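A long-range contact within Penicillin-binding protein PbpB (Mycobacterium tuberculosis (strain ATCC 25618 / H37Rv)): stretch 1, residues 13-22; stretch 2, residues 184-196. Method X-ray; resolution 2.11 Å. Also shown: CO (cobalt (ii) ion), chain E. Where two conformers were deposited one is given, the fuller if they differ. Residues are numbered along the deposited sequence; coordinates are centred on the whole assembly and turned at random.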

# COMPACT_ATOMS: atom_id res chain seq x y z
N VAL A 13 9.10 -40.44 -21.62
CA VAL A 13 8.69 -39.39 -20.68
C VAL A 13 7.44 -38.69 -21.20
O VAL A 13 7.36 -38.32 -22.38
CB VAL A 13 9.84 -38.40 -20.41
CG1 VAL A 13 10.12 -37.52 -21.63
CG2 VAL A 13 9.52 -37.56 -19.19
N GLN A 14 6.46 -38.52 -20.32
CA GLN A 14 5.19 -37.89 -20.66
C GLN A 14 5.15 -36.50 -20.03
O GLN A 14 4.81 -36.37 -18.84
CB GLN A 14 4.02 -38.75 -20.14
CG GLN A 14 2.97 -39.09 -21.17
CD GLN A 14 1.77 -39.81 -20.56
OE1 GLN A 14 1.63 -39.88 -19.34
NE2 GLN A 14 0.91 -40.35 -21.42
N PRO A 15 5.49 -35.45 -20.77
CA PRO A 15 5.72 -34.14 -20.14
C PRO A 15 4.44 -33.47 -19.65
O PRO A 15 3.42 -33.47 -20.33
CB PRO A 15 6.38 -33.32 -21.25
CG PRO A 15 5.90 -33.97 -22.52
CD PRO A 15 5.79 -35.43 -22.21
N ALA A 16 4.52 -32.88 -18.46
CA ALA A 16 3.41 -32.06 -17.98
C ALA A 16 3.42 -30.71 -18.69
O ALA A 16 4.47 -30.11 -18.91
CB ALA A 16 3.50 -31.86 -16.48
N ALA A 17 2.23 -30.22 -19.05
CA ALA A 17 2.08 -28.92 -19.67
C ALA A 17 1.94 -27.84 -18.60
O ALA A 17 1.11 -27.96 -17.69
CB ALA A 17 0.87 -28.90 -20.61
N ARG A 18 2.73 -26.77 -18.72
CA ARG A 18 2.72 -25.72 -17.71
C ARG A 18 1.37 -25.01 -17.67
O ARG A 18 0.77 -24.71 -18.70
CB ARG A 18 3.83 -24.71 -17.97
CG ARG A 18 4.07 -23.76 -16.80
CD ARG A 18 5.37 -22.98 -16.97
NE ARG A 18 5.63 -22.10 -15.83
CZ ARG A 18 6.24 -22.50 -14.71
NH1 ARG A 18 6.63 -23.77 -14.58
NH2 ARG A 18 6.44 -21.64 -13.73
N GLY A 19 0.89 -24.75 -16.46
CA GLY A 19 -0.34 -24.00 -16.30
C GLY A 19 -0.15 -22.51 -16.55
O GLY A 19 0.97 -21.99 -16.65
N SER A 20 -1.27 -21.82 -16.68
CA SER A 20 -1.29 -20.39 -16.98
C SER A 20 -1.43 -19.56 -15.71
O SER A 20 -1.85 -20.06 -14.66
CB SER A 20 -2.43 -20.06 -17.94
OG SER A 20 -2.24 -20.69 -19.19
N ILE A 21 -1.10 -18.28 -15.82
CA ILE A 21 -1.36 -17.29 -14.79
C ILE A 21 -2.30 -16.26 -15.41
O ILE A 21 -1.96 -15.64 -16.42
CB ILE A 21 -0.07 -16.61 -14.28
CG1 ILE A 21 0.91 -17.64 -13.69
CG2 ILE A 21 -0.41 -15.51 -13.26
CD1 ILE A 21 2.28 -17.08 -13.29
N VAL A 22 -3.49 -16.10 -14.82
CA VAL A 22 -4.51 -15.21 -15.36
C VAL A 22 -4.98 -14.27 -14.26
O VAL A 22 -4.75 -14.51 -13.07
CB VAL A 22 -5.72 -16.00 -15.95
CG1 VAL A 22 -5.24 -17.07 -16.92
CG2 VAL A 22 -6.56 -16.63 -14.84
N ARG A 184 2.35 -47.47 -15.61
CA ARG A 184 2.19 -46.11 -16.11
C ARG A 184 1.92 -45.15 -14.97
O ARG A 184 1.20 -45.47 -14.01
CB ARG A 184 1.08 -46.04 -17.14
N HIS A 185 2.53 -43.98 -15.06
CA HIS A 185 2.24 -42.85 -14.19
C HIS A 185 1.79 -41.71 -15.08
O HIS A 185 2.55 -41.27 -15.94
CB HIS A 185 3.47 -42.46 -13.37
CG HIS A 185 3.87 -43.48 -12.36
ND1 HIS A 185 3.38 -43.48 -11.07
CD2 HIS A 185 4.71 -44.54 -12.44
CE1 HIS A 185 3.91 -44.49 -10.40
NE2 HIS A 185 4.72 -45.15 -11.21
N LYS A 186 0.55 -41.28 -14.92
CA LYS A 186 0.02 -40.28 -15.83
C LYS A 186 0.63 -38.92 -15.52
O LYS A 186 0.99 -38.61 -14.38
CB LYS A 186 -1.51 -40.21 -15.73
CG LYS A 186 -2.22 -41.58 -15.63
CD LYS A 186 -1.99 -42.46 -16.86
CE LYS A 186 -2.81 -43.75 -16.79
NZ LYS A 186 -2.48 -44.60 -15.59
N ALA A 187 0.76 -38.10 -16.55
CA ALA A 187 1.26 -36.75 -16.35
C ALA A 187 0.23 -35.93 -15.58
O ALA A 187 -0.97 -35.98 -15.89
CB ALA A 187 1.58 -36.08 -17.69
N VAL A 188 0.68 -35.22 -14.55
CA VAL A 188 -0.14 -34.24 -13.85
C VAL A 188 0.18 -32.89 -14.50
O VAL A 188 1.25 -32.33 -14.27
CB VAL A 188 0.14 -34.24 -12.35
CG1 VAL A 188 -0.76 -33.21 -11.61
CG2 VAL A 188 -0.04 -35.65 -11.77
N HIS A 189 -0.72 -32.40 -15.35
CA HIS A 189 -0.50 -31.11 -15.98
C HIS A 189 -0.58 -30.00 -14.94
O HIS A 189 -1.21 -30.14 -13.88
CB HIS A 189 -1.50 -30.88 -17.11
CG HIS A 189 -1.33 -31.84 -18.25
ND1 HIS A 189 -0.21 -31.87 -19.04
CD2 HIS A 189 -2.14 -32.83 -18.72
CE1 HIS A 189 -0.32 -32.83 -19.95
NE2 HIS A 189 -1.49 -33.42 -19.77
N GLY A 190 0.07 -28.88 -15.25
CA GLY A 190 0.08 -27.76 -14.32
C GLY A 190 -1.31 -27.14 -14.15
O GLY A 190 -2.08 -27.04 -15.10
N SER A 191 -1.61 -26.71 -12.94
CA SER A 191 -2.86 -26.01 -12.73
C SER A 191 -2.72 -24.54 -13.10
O SER A 191 -1.61 -24.00 -13.17
CB SER A 191 -3.31 -26.15 -11.27
OG SER A 191 -3.55 -27.51 -10.95
N THR A 192 -3.86 -23.90 -13.34
CA THR A 192 -3.88 -22.48 -13.66
C THR A 192 -4.10 -21.66 -12.40
O THR A 192 -4.94 -22.00 -11.56
CB THR A 192 -4.98 -22.19 -14.69
OG1 THR A 192 -4.51 -22.59 -15.99
CG2 THR A 192 -5.31 -20.69 -14.74
N VAL A 193 -3.33 -20.58 -12.26
CA VAL A 193 -3.34 -19.72 -11.07
C VAL A 193 -4.13 -18.45 -11.40
O VAL A 193 -3.74 -17.69 -12.29
CB VAL A 193 -1.90 -19.40 -10.61
CG1 VAL A 193 -1.90 -18.27 -9.59
CG2 VAL A 193 -1.22 -20.65 -10.03
N VAL A 194 -5.23 -18.23 -10.68
CA VAL A 194 -6.09 -17.06 -10.88
C VAL A 194 -5.73 -16.01 -9.83
O VAL A 194 -5.87 -16.26 -8.63
CB VAL A 194 -7.58 -17.44 -10.77
CG1 VAL A 194 -8.46 -16.22 -11.02
CG2 VAL A 194 -7.94 -18.62 -11.72
N LEU A 195 -5.27 -14.84 -10.28
CA LEU A 195 -4.89 -13.77 -9.36
C LEU A 195 -6.10 -12.90 -9.01
O LEU A 195 -7.10 -12.86 -9.73
CB LEU A 195 -3.78 -12.91 -9.96
CG LEU A 195 -2.54 -13.69 -10.40
CD1 LEU A 195 -1.49 -12.77 -11.00
CD2 LEU A 195 -1.95 -14.46 -9.21
N THR A 196 -5.97 -12.16 -7.90
CA THR A 196 -6.95 -11.13 -7.58
C THR A 196 -6.81 -9.89 -8.46
O THR A 196 -7.71 -9.04 -8.46
CB THR A 196 -6.82 -10.72 -6.11
OG1 THR A 196 -5.48 -10.28 -5.85
CG2 THR A 196 -7.14 -11.90 -5.19
CO CO E . 5.44 -46.96 -10.67
O HOH W 1 -1.22 -27.26 -18.00
O HOH W 2 5.37 -46.94 -9.14
O HOH W 3 5.91 -47.36 -12.47

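Two segments whose touching residues lie at least 170 positions apart along the chain can be joined chiefly through their backbones, and this pair from the penicillin-binding protein PbpB illustrates the principle well. The stretches run nearly parallel, their end-to-end directions only 10° apart, and together they bury 684 Å² of surface. Regular pairing is confined to one end, where Ile-21 lies beside Val-193 and Val-22 beside Val-194 in parallel bridges, with CA atoms 4.9 and 5.1 Å apart.

The ladder there has the staggered pattern expected of parallel strands, in which a residue reaches with its N and O to two residues flanking its partner. Val-193 N donates to Ser-20 O at 2.9 Å, Val-22 N donates to Val-193 O at 3.0 Å, and Leu-195 N donates to Val-22 O at 2.9 Å. All three are close to straight, with angles at hydrogen of 167° to 171°. Beside these rungs, CA-H...O contacts use the same carbonyls: Thr-192 CA lies 3.3 Å from Ser-20 O, and Ile-21 CA lies 3.5 Å from Val-193 O.

Before the ladder the chains draw closer still, with Gly-19 CA and Gly-190 CA 4.3 Å apart. Both residues lack a side chain exactly where one would point toward the other stretch. A CB built on Gly-19 would fall 1.9 Å from Ser-191 O, and one on Gly-190 would fall 2.6 Å from Gly-19 N, so each position would produce a clash. The space left open lets Gly-19 CA approach Ser-191 O to 3.4 Å in an almost linear CA-H...O contact. Nearby, Gly-190 N donates to Ala-17 O at 2.8 Å. The same carbonyl also accepts from a water, which donates to Gly-190 O as well and so bridges the two backbones.

Outside the regular ladder, side chains also serve as backbone partners. The imidazole of His-189 offers ND1 to Ala-17 N, a hydrogen bond of 2.9 Å and 165°. Because the amide is the donor, ND1 must act through its lone pair, and the amide accordingly approaches the ring at its edge, near the ring plane. The CA-to-CB bond of Gln-14 points toward the other stretch, but Ala-187 N lies 3.4 Å from Gln-14 OE1, with an angle of 136°, a weak bond. Ser-20 N likewise makes a weak bond to Thr-192 OG1, long at 3.4 Å although better aligned.

Apolar contacts complete the join at the strand end. Ile-21 and Val-193 project to one face of the sheet, Val-22 and Val-194 to the other, following the alternation of a β-strand. On the latter face, Val-22 CG2 meets Val-194 CG2 at 3.9 Å, while Ile-21 CG2 packs against Leu-195 CD1 at 3.7 Å. All of these residues are buried, so hydrocarbon packing reinforces the ladder.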